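Long-range contacts in endoribonuclease ToxN (Pectobacterium atrosepticum, PDB 2XDB), which cleaves RNA within AAA(U/G) sequences as the toxin of a type III antiviral toxin-antitoxin system in which it binds repeats of the ToxI RNA: residues Met1-Ile6 with Leu100-Met105; Tyr47-Thr52 with Ile84-Met89; Phe69-Asn74 with Tyr115-Phe120; Phe88-Ile93 with Gly146-Ser151. All coordinates share one frame; numbering follows the deposited sequence.

Contact 1: residues Met1-Ile6 with Leu100-Met105; sequences MKFYTI and LDLGNM. With SO4 (sulfate ion), chain D.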
# COMPACT_ATOMS: atom_id res chain seq x y z
N MET A 1 -8.69 7.15 -4.62
CA MET A 1 -7.53 6.78 -3.81
C MET A 1 -6.52 7.92 -3.62
O MET A 1 -6.35 8.76 -4.50
CB MET A 1 -6.87 5.52 -4.39
CG MET A 1 -7.77 4.29 -4.21
SD MET A 1 -6.97 2.84 -4.86
CE MET A 1 -8.31 1.66 -4.85
N LYS A 2 -5.87 7.96 -2.47
CA LYS A 2 -4.95 9.07 -2.17
C LYS A 2 -3.72 8.60 -1.42
O LYS A 2 -3.67 7.47 -0.94
CB LYS A 2 -5.68 10.15 -1.38
CG LYS A 2 -6.81 10.79 -2.13
CD LYS A 2 -7.34 12.01 -1.40
CE LYS A 2 -8.48 12.66 -2.16
NZ LYS A 2 -8.28 12.56 -3.64
N PHE A 3 -2.71 9.46 -1.32
CA PHE A 3 -1.47 9.09 -0.65
C PHE A 3 -1.54 9.35 0.85
O PHE A 3 -1.97 10.43 1.26
CB PHE A 3 -0.28 9.84 -1.25
CG PHE A 3 -0.05 9.54 -2.69
CD1 PHE A 3 0.52 8.35 -3.06
CD2 PHE A 3 -0.41 10.44 -3.67
CE1 PHE A 3 0.71 8.06 -4.40
CE2 PHE A 3 -0.21 10.16 -5.00
CZ PHE A 3 0.36 8.96 -5.36
N TYR A 4 -1.12 8.36 1.64
CA TYR A 4 -1.09 8.46 3.10
C TYR A 4 0.29 8.17 3.68
O TYR A 4 1.11 7.51 3.05
CB TYR A 4 -2.03 7.45 3.73
CG TYR A 4 -3.48 7.72 3.50
CD1 TYR A 4 -4.26 8.28 4.51
CD2 TYR A 4 -4.09 7.40 2.30
CE1 TYR A 4 -5.59 8.53 4.31
CE2 TYR A 4 -5.43 7.64 2.09
CZ TYR A 4 -6.17 8.21 3.10
OH TYR A 4 -7.50 8.45 2.90
N THR A 5 0.52 8.67 4.88
CA THR A 5 1.58 8.14 5.73
C THR A 5 0.90 7.52 6.93
O THR A 5 -0.27 7.83 7.22
CB THR A 5 2.58 9.21 6.21
OG1 THR A 5 1.90 10.18 7.01
CG2 THR A 5 3.22 9.88 5.04
N ILE A 6 1.61 6.64 7.62
CA ILE A 6 1.06 5.98 8.79
C ILE A 6 2.05 6.18 9.93
O ILE A 6 3.26 6.22 9.71
CB ILE A 6 0.82 4.48 8.50
CG1 ILE A 6 -0.23 4.34 7.39
CG2 ILE A 6 0.37 3.74 9.74
CD1 ILE A 6 -0.37 2.93 6.84
N LEU A 100 -1.03 12.76 2.69
CA LEU A 100 -0.01 13.73 2.29
C LEU A 100 -0.74 15.03 1.96
O LEU A 100 -1.82 15.00 1.37
CB LEU A 100 0.78 13.25 1.06
CG LEU A 100 1.52 11.91 1.07
CD1 LEU A 100 2.59 11.88 0.01
CD2 LEU A 100 2.14 11.64 2.41
N ASP A 101 -0.18 16.16 2.36
CA ASP A 101 -0.77 17.45 2.02
C ASP A 101 -0.09 17.99 0.77
O ASP A 101 0.79 18.86 0.86
CB ASP A 101 -0.60 18.44 3.17
CG ASP A 101 -1.35 19.74 2.94
OD1 ASP A 101 -1.38 20.56 3.88
OD2 ASP A 101 -1.91 19.94 1.84
N LEU A 102 -0.49 17.48 -0.40
CA LEU A 102 0.20 17.81 -1.65
C LEU A 102 0.10 19.30 -1.95
O LEU A 102 1.02 19.88 -2.53
CB LEU A 102 -0.33 16.99 -2.82
CG LEU A 102 -0.21 15.47 -2.78
CD1 LEU A 102 -0.87 14.87 -4.00
CD2 LEU A 102 1.24 15.05 -2.72
N GLY A 103 -1.01 19.91 -1.56
CA GLY A 103 -1.19 21.33 -1.77
C GLY A 103 -0.13 22.21 -1.11
O GLY A 103 0.23 23.26 -1.64
N ASN A 104 0.35 21.81 0.06
CA ASN A 104 1.37 22.58 0.76
C ASN A 104 2.77 22.06 0.50
O ASN A 104 3.74 22.64 0.95
CB ASN A 104 1.10 22.64 2.28
CG ASN A 104 -0.06 23.57 2.64
OD1 ASN A 104 -0.08 24.74 2.25
ND2 ASN A 104 -1.02 23.05 3.39
N MET A 105 2.89 20.95 -0.23
CA MET A 105 4.20 20.38 -0.51
C MET A 105 4.92 21.20 -1.57
O MET A 105 4.35 21.51 -2.61
CB MET A 105 4.08 18.93 -0.99
CG MET A 105 4.07 17.90 0.12
SD MET A 105 4.24 16.23 -0.55
CE MET A 105 5.32 16.57 -1.94
S SO4 D . -10.71 9.42 -2.57
O1 SO4 D . -9.76 9.90 -3.57
O2 SO4 D . -11.76 8.67 -3.23
O3 SO4 D . -10.03 8.57 -1.60
O4 SO4 D . -11.29 10.57 -1.87
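Leu-100 spreads its isobutyl group along strand 3-6, with its two methyls meeting different residues. CD1 turns to Phe-3, whose CB also lies 3.6 Å from Leu-100 CG, while CD2 goes to Thr-5. The side chains of Leu-100 and Thr-5 cross at about a right angle and touch methyl to methyl, Thr-5 CG2 3.3 Å from Leu-100 CD2. Leu-100 CG sits beside its own backbone N (chi1 -57°), which lays the branch against Phe-3 CB on the strand whose carbonyl that N binds: Leu-100 N donates to Phe-3 O at 2.9 Å. The bond is nearly straight at 164°, although the donor stands above the carbonyl plane. Phe-3 leaves its strand toward the 100-105 loop, and Leu-102 meets its ring obliquely, with CD2 of Phe-3 and CD1 of Leu-102 4.5 Å apart. From helix 109-123, Leu-118 packs on Phe-3, and Leu-114 on both Leu-100 and Leu-102. Thr-5 OG1 makes a weak hydrogen bond to Ser-98 O, in the neighbouring strand. The loop is braced from within by Asn-104 ND2, which donates to Asp-101 OD1 at 2.6 Å. At the other end, the N atom of Met-1 and NZ of Lys-2 both donate to O1 of a sulfate, probably from the crystallisation liquor. Two amino groups gathered at one anion are consistent with a locally positive surface. Across the contact itself the chemistry is one backbone bond plus apolar packing: the bond carries the pairing with strand 3-6 just past the end of strand 97-99, and the two leucines pack between Phe-3 and helix 109-123.

Contact 2: residues Tyr47-Thr52 with Ile84-Met89; sequences YLAPLT and INLKFM. With nucleotides of chain B.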
# COMPACT_ATOMS: atom_id res chain seq x y z
N TYR A 47 -8.25 -0.81 4.32
CA TYR A 47 -6.89 -1.20 4.01
C TYR A 47 -6.13 -0.14 3.24
O TYR A 47 -6.66 0.48 2.32
CB TYR A 47 -6.89 -2.50 3.21
CG TYR A 47 -6.98 -3.73 4.08
CD1 TYR A 47 -5.83 -4.38 4.51
CD2 TYR A 47 -8.21 -4.23 4.48
CE1 TYR A 47 -5.90 -5.49 5.31
CE2 TYR A 47 -8.28 -5.34 5.28
CZ TYR A 47 -7.13 -5.96 5.70
OH TYR A 47 -7.21 -7.08 6.50
N LEU A 48 -4.87 0.07 3.61
CA LEU A 48 -3.95 0.84 2.79
C LEU A 48 -2.83 -0.08 2.34
O LEU A 48 -2.47 -1.01 3.06
CB LEU A 48 -3.35 2.01 3.57
CG LEU A 48 -4.29 3.07 4.12
CD1 LEU A 48 -3.49 4.21 4.75
CD2 LEU A 48 -5.19 3.59 3.01
N ALA A 49 -2.27 0.19 1.16
CA ALA A 49 -1.18 -0.63 0.64
C ALA A 49 0.09 0.19 0.45
O ALA A 49 0.02 1.35 0.05
CB ALA A 49 -1.59 -1.24 -0.68
N PRO A 50 1.25 -0.41 0.72
CA PRO A 50 2.49 0.36 0.61
C PRO A 50 2.93 0.48 -0.83
O PRO A 50 2.76 -0.47 -1.60
CB PRO A 50 3.49 -0.50 1.39
CG PRO A 50 3.00 -1.90 1.19
CD PRO A 50 1.50 -1.80 1.15
N LEU A 51 3.46 1.64 -1.20
CA LEU A 51 4.12 1.82 -2.48
C LEU A 51 5.60 1.51 -2.27
O LEU A 51 6.14 1.75 -1.19
CB LEU A 51 3.96 3.25 -2.95
CG LEU A 51 2.57 3.78 -3.29
CD1 LEU A 51 2.62 5.29 -3.44
CD2 LEU A 51 2.15 3.15 -4.57
N THR A 52 6.25 0.99 -3.31
CA THR A 52 7.69 0.71 -3.26
C THR A 52 8.37 1.10 -4.57
O THR A 52 7.77 1.04 -5.65
CB THR A 52 8.00 -0.77 -2.92
OG1 THR A 52 9.40 -1.01 -3.04
CG2 THR A 52 7.30 -1.70 -3.86
N ILE A 84 2.51 -1.05 -6.27
CA ILE A 84 1.75 -1.11 -5.04
C ILE A 84 1.88 -2.52 -4.50
O ILE A 84 1.54 -3.48 -5.18
CB ILE A 84 0.27 -0.83 -5.29
CG1 ILE A 84 0.07 0.53 -5.94
CG2 ILE A 84 -0.51 -0.91 -4.00
CD1 ILE A 84 -1.40 0.82 -6.28
N ASN A 85 2.41 -2.67 -3.29
CA ASN A 85 2.62 -4.01 -2.74
C ASN A 85 1.39 -4.51 -1.98
O ASN A 85 1.36 -4.54 -0.75
CB ASN A 85 3.85 -4.03 -1.87
CG ASN A 85 4.82 -5.13 -2.27
OD1 ASN A 85 4.42 -6.16 -2.79
ND2 ASN A 85 6.10 -4.90 -2.02
N LEU A 86 0.37 -4.90 -2.74
CA LEU A 86 -0.88 -5.34 -2.16
C LEU A 86 -0.73 -6.42 -1.07
O LEU A 86 -1.49 -6.45 -0.11
CB LEU A 86 -1.83 -5.83 -3.26
CG LEU A 86 -2.21 -4.74 -4.25
CD1 LEU A 86 -3.00 -5.34 -5.39
CD2 LEU A 86 -3.00 -3.63 -3.57
N LYS A 87 0.23 -7.33 -1.23
CA LYS A 87 0.33 -8.45 -0.30
C LYS A 87 0.75 -8.03 1.10
O LYS A 87 0.68 -8.81 2.03
CB LYS A 87 1.25 -9.55 -0.83
CG LYS A 87 2.65 -9.15 -1.18
CD LYS A 87 3.40 -10.39 -1.64
CE LYS A 87 4.90 -10.19 -1.69
NZ LYS A 87 5.24 -9.12 -2.67
N PHE A 88 1.18 -6.78 1.24
CA PHE A 88 1.47 -6.24 2.56
C PHE A 88 0.59 -5.07 2.93
O PHE A 88 1.00 -4.23 3.71
CB PHE A 88 2.92 -5.81 2.66
CG PHE A 88 3.88 -6.89 2.30
CD1 PHE A 88 4.87 -6.68 1.36
CD2 PHE A 88 3.77 -8.14 2.89
CE1 PHE A 88 5.75 -7.69 1.03
CE2 PHE A 88 4.65 -9.15 2.55
CZ PHE A 88 5.63 -8.92 1.62
N MET A 89 -0.62 -5.01 2.38
CA MET A 89 -1.59 -4.02 2.82
C MET A 89 -2.01 -4.32 4.25
O MET A 89 -1.89 -5.46 4.72
CB MET A 89 -2.81 -4.04 1.91
CG MET A 89 -3.58 -5.34 1.97
SD MET A 89 -4.97 -5.32 0.83
CE MET A 89 -5.70 -6.92 1.18
P U B 2 11.47 -6.04 -1.34
OP1 U B 2 12.17 -6.64 -2.48
OP2 U B 2 10.34 -5.10 -1.57
O5' U B 2 11.02 -7.20 -0.37
C5' U B 2 11.90 -8.25 0.01
C4' U B 2 11.22 -9.17 0.99
O4' U B 2 10.97 -8.49 2.24
C3' U B 2 9.85 -9.67 0.56
O3' U B 2 9.94 -10.76 -0.33
C2' U B 2 9.20 -10.02 1.88
O2' U B 2 9.72 -11.26 2.33
C1' U B 2 9.74 -8.93 2.79
N1 U B 2 8.86 -7.75 2.96
C2 U B 2 7.85 -7.81 3.89
O2 U B 2 7.65 -8.80 4.56
N3 U B 2 7.08 -6.68 4.00
C4 U B 2 7.22 -5.51 3.29
O4 U B 2 6.46 -4.56 3.50
C5 U B 2 8.30 -5.52 2.35
C6 U B 2 9.06 -6.61 2.22
P U B 3 8.66 -11.25 -1.14
OP1 U B 3 7.83 -10.04 -1.39
OP2 U B 3 8.09 -12.38 -0.38
O5' U B 3 9.34 -11.70 -2.50
C5' U B 3 9.72 -10.69 -3.42
C4' U B 3 11.02 -11.02 -4.11
O4' U B 3 12.13 -10.79 -3.22
C3' U B 3 11.18 -12.46 -4.55
O3' U B 3 10.49 -12.72 -5.75
C2' U B 3 12.69 -12.58 -4.67
O2' U B 3 13.14 -11.98 -5.87
C1' U B 3 13.16 -11.71 -3.50
N1 U B 3 13.45 -12.48 -2.28
C2 U B 3 14.22 -11.85 -1.32
O2 U B 3 14.66 -10.72 -1.45
N3 U B 3 14.47 -12.60 -0.20
C4 U B 3 14.03 -13.88 0.05
O4 U B 3 14.35 -14.41 1.12
C5 U B 3 13.24 -14.46 -0.99
C6 U B 3 12.98 -13.76 -2.10
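Leu-51 and Ile-84 face each other as an antiparallel, non-hydrogen-bonded pair, and next to them Asn-85 N donates to Pro-50 O at 2.8 Å, nearly along the C=O axis, before segment 84-89 leaves regular pairing. An inverse gamma turn centred on Asn-85 and a short 3-10 segment at Leu-86 and Lys-87 follow, and the chain returns to strand 45-52 at Met-89, whose CA lies 3.1 Å from Leu-48 O. The side chains of Leu-51 and Ile-84 run side by side on one face of the sheet, with CD2 of Leu-51 3.6 Å from CG1 of Ile-84. CG2, the other branch of Ile-84, reaches Ala-49 CB, which also meets CD2 of Leu-86 and CB of Met-89. The Pro-50 ring packs on the turn, its CG 3.8 Å from Asn-85 CB. Met-89 has CG between its backbone N and carbonyl carbon (chi1 64°) and is extended beyond, which carries CG to CD1 of Tyr-47 and CE over one face of that ring. SD lies 4.6 Å from the ring centroid, obliquely placed: a Met-aromatic contact. Tyr-47 OH hydrogen-bonds Glu-154. On the RNA side, the uracil of U2 of chain B covers the Phe-88 ring, N3 lying 3.3 Å above its centre, while the aliphatic start of Lys-87 backs the opposite face. Lys-87 NZ donates to Asn-85 OD1 and also comes close to OP1 of U3 of chain B. This is a break in strand 80-91 of the antiparallel sheet of the SH3-clan ToxN fold, and it holds out an aromatic and a lysine to the bound RNA.

Contact 3: residues Phe69-Asn74 with Tyr115-Phe120; sequences FKLHEN and YKQLQF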
# COMPACT_ATOMS: atom_id res chain seq x y z
N PHE A 69 0.57 -4.57 -7.95
CA PHE A 69 0.08 -3.86 -9.10
C PHE A 69 1.17 -2.90 -9.57
O PHE A 69 1.51 -1.95 -8.86
CB PHE A 69 -1.21 -3.11 -8.75
CG PHE A 69 -1.79 -2.34 -9.89
CD1 PHE A 69 -2.53 -2.99 -10.87
CD2 PHE A 69 -1.60 -0.98 -9.99
CE1 PHE A 69 -3.06 -2.28 -11.93
CE2 PHE A 69 -2.13 -0.26 -11.05
CZ PHE A 69 -2.87 -0.91 -12.02
N LYS A 70 1.74 -3.17 -10.74
CA LYS A 70 2.80 -2.31 -11.27
C LYS A 70 2.30 -0.92 -11.68
O LYS A 70 1.23 -0.77 -12.24
CB LYS A 70 3.46 -2.99 -12.47
CG LYS A 70 4.69 -3.83 -12.16
CD LYS A 70 5.24 -4.45 -13.45
CE LYS A 70 6.75 -4.67 -13.40
NZ LYS A 70 7.26 -5.34 -14.64
N LEU A 71 3.10 0.10 -11.40
CA LEU A 71 2.77 1.47 -11.79
C LEU A 71 3.66 1.94 -12.93
O LEU A 71 4.85 1.64 -12.95
CB LEU A 71 2.97 2.41 -10.60
CG LEU A 71 1.82 2.61 -9.61
CD1 LEU A 71 0.83 1.48 -9.71
CD2 LEU A 71 2.33 2.77 -8.19
N HIS A 72 3.10 2.67 -13.88
CA HIS A 72 3.91 3.40 -14.85
C HIS A 72 3.12 4.61 -15.36
O HIS A 72 1.91 4.70 -15.13
CB HIS A 72 4.34 2.50 -16.00
CG HIS A 72 3.21 2.01 -16.85
ND1 HIS A 72 2.64 0.77 -16.68
CD2 HIS A 72 2.54 2.60 -17.87
CE1 HIS A 72 1.67 0.62 -17.56
NE2 HIS A 72 1.59 1.71 -18.29
N GLU A 73 3.78 5.53 -16.04
CA GLU A 73 3.08 6.71 -16.55
C GLU A 73 2.03 6.36 -17.63
O GLU A 73 2.31 5.57 -18.53
CB GLU A 73 4.08 7.73 -17.09
CG GLU A 73 3.40 8.81 -17.91
CD GLU A 73 4.34 9.91 -18.35
OE1 GLU A 73 5.57 9.72 -18.27
OE2 GLU A 73 3.82 10.97 -18.78
N ASN A 74 0.83 6.94 -17.52
CA ASN A 74 -0.22 6.76 -18.54
C ASN A 74 0.35 6.95 -19.94
O ASN A 74 0.91 8.00 -20.27
CB ASN A 74 -1.37 7.75 -18.36
CG ASN A 74 -2.25 7.46 -17.14
OD1 ASN A 74 -3.39 7.03 -17.29
ND2 ASN A 74 -1.74 7.74 -15.95
N TYR A 115 2.38 12.69 -8.85
CA TYR A 115 1.29 13.04 -9.74
C TYR A 115 1.24 12.19 -10.98
O TYR A 115 0.19 12.05 -11.59
CB TYR A 115 1.34 14.51 -10.10
CG TYR A 115 0.67 15.36 -9.07
CD1 TYR A 115 -0.60 15.04 -8.59
CD2 TYR A 115 1.29 16.48 -8.55
CE1 TYR A 115 -1.22 15.82 -7.64
CE2 TYR A 115 0.68 17.27 -7.61
CZ TYR A 115 -0.56 16.93 -7.16
OH TYR A 115 -1.15 17.73 -6.21
N LYS A 116 2.38 11.64 -11.38
CA LYS A 116 2.34 10.70 -12.49
C LYS A 116 1.75 9.40 -11.97
O LYS A 116 1.00 8.71 -12.66
CB LYS A 116 3.73 10.50 -13.08
CG LYS A 116 4.22 11.69 -13.90
CD LYS A 116 3.48 11.78 -15.22
CE LYS A 116 3.98 12.92 -16.08
NZ LYS A 116 3.12 13.10 -17.28
N GLN A 117 2.07 9.07 -10.73
CA GLN A 117 1.52 7.89 -10.11
C GLN A 117 0.01 7.99 -9.90
O GLN A 117 -0.74 7.05 -10.22
CB GLN A 117 2.24 7.61 -8.79
CG GLN A 117 3.61 7.00 -8.96
CD GLN A 117 4.34 6.84 -7.64
OE1 GLN A 117 4.24 7.71 -6.77
NE2 GLN A 117 5.08 5.74 -7.48
N LEU A 118 -0.43 9.13 -9.37
CA LEU A 118 -1.84 9.33 -9.02
C LEU A 118 -2.70 9.13 -10.26
O LEU A 118 -3.73 8.46 -10.23
CB LEU A 118 -2.07 10.74 -8.48
CG LEU A 118 -3.07 10.98 -7.35
CD1 LEU A 118 -3.73 12.32 -7.55
CD2 LEU A 118 -4.12 9.89 -7.29
N GLN A 119 -2.26 9.72 -11.36
CA GLN A 119 -3.07 9.70 -12.56
C GLN A 119 -3.21 8.27 -13.05
O GLN A 119 -4.24 7.89 -13.58
CB GLN A 119 -2.47 10.57 -13.66
CG GLN A 119 -3.43 10.82 -14.81
CD GLN A 119 -2.74 11.33 -16.04
OE1 GLN A 119 -1.74 12.06 -15.95
NE2 GLN A 119 -3.25 10.96 -17.20
N PHE A 120 -2.16 7.49 -12.88
CA PHE A 120 -2.23 6.10 -13.31
C PHE A 120 -3.13 5.30 -12.37
O PHE A 120 -4.04 4.60 -12.81
CB PHE A 120 -0.85 5.49 -13.40
CG PHE A 120 -0.87 4.09 -13.92
CD1 PHE A 120 -0.67 3.03 -13.07
CD2 PHE A 120 -1.11 3.85 -15.25
CE1 PHE A 120 -0.70 1.74 -13.54
CE2 PHE A 120 -1.14 2.57 -15.73
CZ PHE A 120 -0.93 1.51 -14.87
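Lys-116 NZ reaches Glu-73 OE2 at 2.7 Å in a salt bridge, coming from above the carboxylate plane. The lysine chain bends at its second torsion to get there, whereas Glu-73 is extended; its other oxygen, OE1, accepts from Asn-79 ND2. One residue on, the side-chain amides of Asn-74 and Gln-119 lie stacked, their planes 15° apart, with CG of Asn-74 3.6 Å from NE2 of Gln-119. A cobalt ion lies about 3 Å from the nearest atom of the Asn-74 side chain. Phe-120 forms the hub of the apolar half. Its CG is anti to the backbone N (chi1 -177°), which sends the ring onto the strand. There the backbone O of His-72 sits over one face, offset toward the rim, and Asn-74 ND2 approaches at the edge. Phe-120 CE2 comes over the rim of the His-72 ring, the two rings being oblique to each other. Phe-69 meets the same phenyl rim to rim, CE2 to Phe-120 CE1, with the centroids 5.8 Å apart. Leu-71 crosses it at a slant, CD1 4.0 Å from Phe-120 CD1. Gln-117 NE2, near Leu-71 CD2, donates to Leu-81 O in the adjoining strand 80-91. Segment 115-120 of helix 109-123 thus runs at 113° to the edge strand 69-73, joined through an aromatic cluster of Phe-69, His-72 and Phe-120 with a salt bridge at its border.

Contact 4: residues Phe88-Ile93 with Gly146-Ser151; sequences FMIPII and GTCNFS. With nucleotides of chain B.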
# COMPACT_ATOMS: atom_id res chain seq x y z
N PHE A 88 1.18 -6.78 1.24
CA PHE A 88 1.47 -6.24 2.56
C PHE A 88 0.59 -5.07 2.93
O PHE A 88 1.00 -4.23 3.71
CB PHE A 88 2.92 -5.81 2.66
CG PHE A 88 3.88 -6.89 2.30
CD1 PHE A 88 4.87 -6.68 1.36
CD2 PHE A 88 3.77 -8.14 2.89
CE1 PHE A 88 5.75 -7.69 1.03
CE2 PHE A 88 4.65 -9.15 2.55
CZ PHE A 88 5.63 -8.92 1.62
N MET A 89 -0.62 -5.01 2.38
CA MET A 89 -1.59 -4.02 2.82
C MET A 89 -2.01 -4.32 4.25
O MET A 89 -1.89 -5.46 4.72
CB MET A 89 -2.81 -4.04 1.91
CG MET A 89 -3.58 -5.34 1.97
SD MET A 89 -4.97 -5.32 0.83
CE MET A 89 -5.70 -6.92 1.18
N ILE A 90 -2.52 -3.30 4.95
CA ILE A 90 -2.83 -3.45 6.37
C ILE A 90 -4.11 -2.71 6.77
O ILE A 90 -4.44 -1.68 6.20
CB ILE A 90 -1.67 -2.95 7.24
CG1 ILE A 90 -1.38 -1.47 6.96
CG2 ILE A 90 -0.42 -3.77 6.99
CD1 ILE A 90 -0.23 -0.96 7.82
N PRO A 91 -4.85 -3.25 7.74
CA PRO A 91 -6.03 -2.51 8.15
C PRO A 91 -5.55 -1.30 8.95
O PRO A 91 -4.53 -1.42 9.61
CB PRO A 91 -6.75 -3.49 9.06
CG PRO A 91 -5.65 -4.35 9.62
CD PRO A 91 -4.61 -4.45 8.56
N ILE A 92 -6.24 -0.17 8.86
CA ILE A 92 -5.78 1.02 9.57
C ILE A 92 -6.84 1.62 10.48
O ILE A 92 -8.03 1.38 10.33
CB ILE A 92 -5.30 2.12 8.60
CG1 ILE A 92 -6.43 2.55 7.66
CG2 ILE A 92 -4.12 1.63 7.80
CD1 ILE A 92 -7.20 3.75 8.16
N ILE A 93 -6.36 2.40 11.44
CA ILE A 93 -7.19 3.22 12.30
C ILE A 93 -7.04 4.66 11.79
O ILE A 93 -5.93 5.12 11.56
CB ILE A 93 -6.63 3.16 13.73
CG1 ILE A 93 -6.76 1.76 14.29
CG2 ILE A 93 -7.34 4.13 14.63
CD1 ILE A 93 -6.08 1.60 15.62
N GLY A 146 2.67 -15.95 2.13
CA GLY A 146 3.66 -14.91 1.97
C GLY A 146 3.05 -13.53 1.96
O GLY A 146 3.67 -12.56 1.51
N THR A 147 1.81 -13.43 2.44
CA THR A 147 1.20 -12.13 2.63
C THR A 147 1.01 -11.83 4.12
O THR A 147 1.14 -12.72 4.95
CB THR A 147 -0.16 -12.05 1.93
OG1 THR A 147 -1.19 -12.58 2.79
CG2 THR A 147 -0.12 -12.82 0.64
N CYS A 148 0.69 -10.58 4.44
CA CYS A 148 0.32 -10.25 5.81
C CYS A 148 -0.83 -11.15 6.19
O CYS A 148 -1.71 -11.42 5.37
CB CYS A 148 -0.11 -8.79 5.97
SG CYS A 148 1.21 -7.56 5.88
N ASN A 149 -0.83 -11.59 7.44
CA ASN A 149 -1.92 -12.39 7.96
C ASN A 149 -3.13 -11.50 8.22
O ASN A 149 -3.33 -10.99 9.33
CB ASN A 149 -1.46 -13.09 9.24
CG ASN A 149 -2.50 -14.04 9.79
OD1 ASN A 149 -3.68 -14.01 9.40
ND2 ASN A 149 -2.07 -14.89 10.71
N PHE A 150 -3.94 -11.30 7.19
CA PHE A 150 -5.06 -10.36 7.28
C PHE A 150 -6.04 -10.65 8.43
O PHE A 150 -6.52 -9.72 9.06
CB PHE A 150 -5.81 -10.27 5.96
CG PHE A 150 -4.94 -9.91 4.80
CD1 PHE A 150 -4.19 -8.74 4.81
CD2 PHE A 150 -4.90 -10.72 3.67
CE1 PHE A 150 -3.39 -8.40 3.72
CE2 PHE A 150 -4.10 -10.39 2.58
CZ PHE A 150 -3.34 -9.22 2.61
N SER A 151 -6.35 -11.91 8.69
CA SER A 151 -7.28 -12.24 9.78
C SER A 151 -6.71 -11.85 11.15
O SER A 151 -7.43 -11.33 12.00
CB SER A 151 -7.62 -13.73 9.79
OG SER A 151 -8.08 -14.19 8.53
P U B 2 11.47 -6.04 -1.34
OP1 U B 2 12.17 -6.64 -2.48
OP2 U B 2 10.34 -5.10 -1.57
O5' U B 2 11.02 -7.20 -0.37
C5' U B 2 11.90 -8.25 0.01
C4' U B 2 11.22 -9.17 0.99
O4' U B 2 10.97 -8.49 2.24
C3' U B 2 9.85 -9.67 0.56
O3' U B 2 9.94 -10.76 -0.33
C2' U B 2 9.20 -10.02 1.88
O2' U B 2 9.72 -11.26 2.33
C1' U B 2 9.74 -8.93 2.79
N1 U B 2 8.86 -7.75 2.96
C2 U B 2 7.85 -7.81 3.89
O2 U B 2 7.65 -8.80 4.56
N3 U B 2 7.08 -6.68 4.00
C4 U B 2 7.22 -5.51 3.29
O4 U B 2 6.46 -4.56 3.50
C5 U B 2 8.30 -5.52 2.35
C6 U B 2 9.06 -6.61 2.22
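Met-89 and Phe-150 meet in a CH-pi and Met-aromatic contact at the start of helix 150-156, where that helix packs on strand 80-91. Met-89 CE lies over the face of the Phe-150 ring, 4.0 Å from its centroid, and SD is placed obliquely at 5.2 Å. The two side chains cross at about a right angle. Met-89 O lies in the plane of the same ring at its edge, 3.4 Å from CE1. The opposite face of Phe-150 is covered by Cys-148 O, centred above it, so the phenyl is held between the methionine methyl and a carbonyl of its own segment. Cys-148 SG lies 3.6 Å from Phe-88 CA and at the edge of that ring, near CD2; it also reaches CG2 of Ile-90. Gly-146 O approaches Phe-88 CE2 obliquely, so this segment flanks the ring that carries the RNA base. In the next shell, the backbone of Cys-148 is hydrogen-bonded to that of Lys-87, and Val-139 of helix 125-140 packs on Phe-150. Thr-147 OG1 donates to Cys-148 O at 2.9 Å, giving that ring-covering carbonyl a polar partner. Asn-149 is the N-cap of the helix: its OD1 accepts from the backbone N of Leu-152.

Overall arrangement
From the N terminus, strand 3-6 meets the 100-105 loop in contact 1, which closes a loop of 93 residues holding most of the sheet. Contact 2, joining strand 45-52 to the broken strand 80-91, closes a shorter loop wholly within that span. Contact 3 starts between the two segments of contact 2, at edge strand 69-73, and ends on helix 109-123, so the loop it closes crosses those of contacts 1 and 2. Contact 4 begins where contact 2 ends, sharing Phe-88 and Met-89, and closes a loop to helix 150-156 that crosses contacts 1 and 3. Phe-3 packs on Leu-51 and Leu-118, bringing contacts 1, 2 and 3 together; contacts 3 and 4 do not touch.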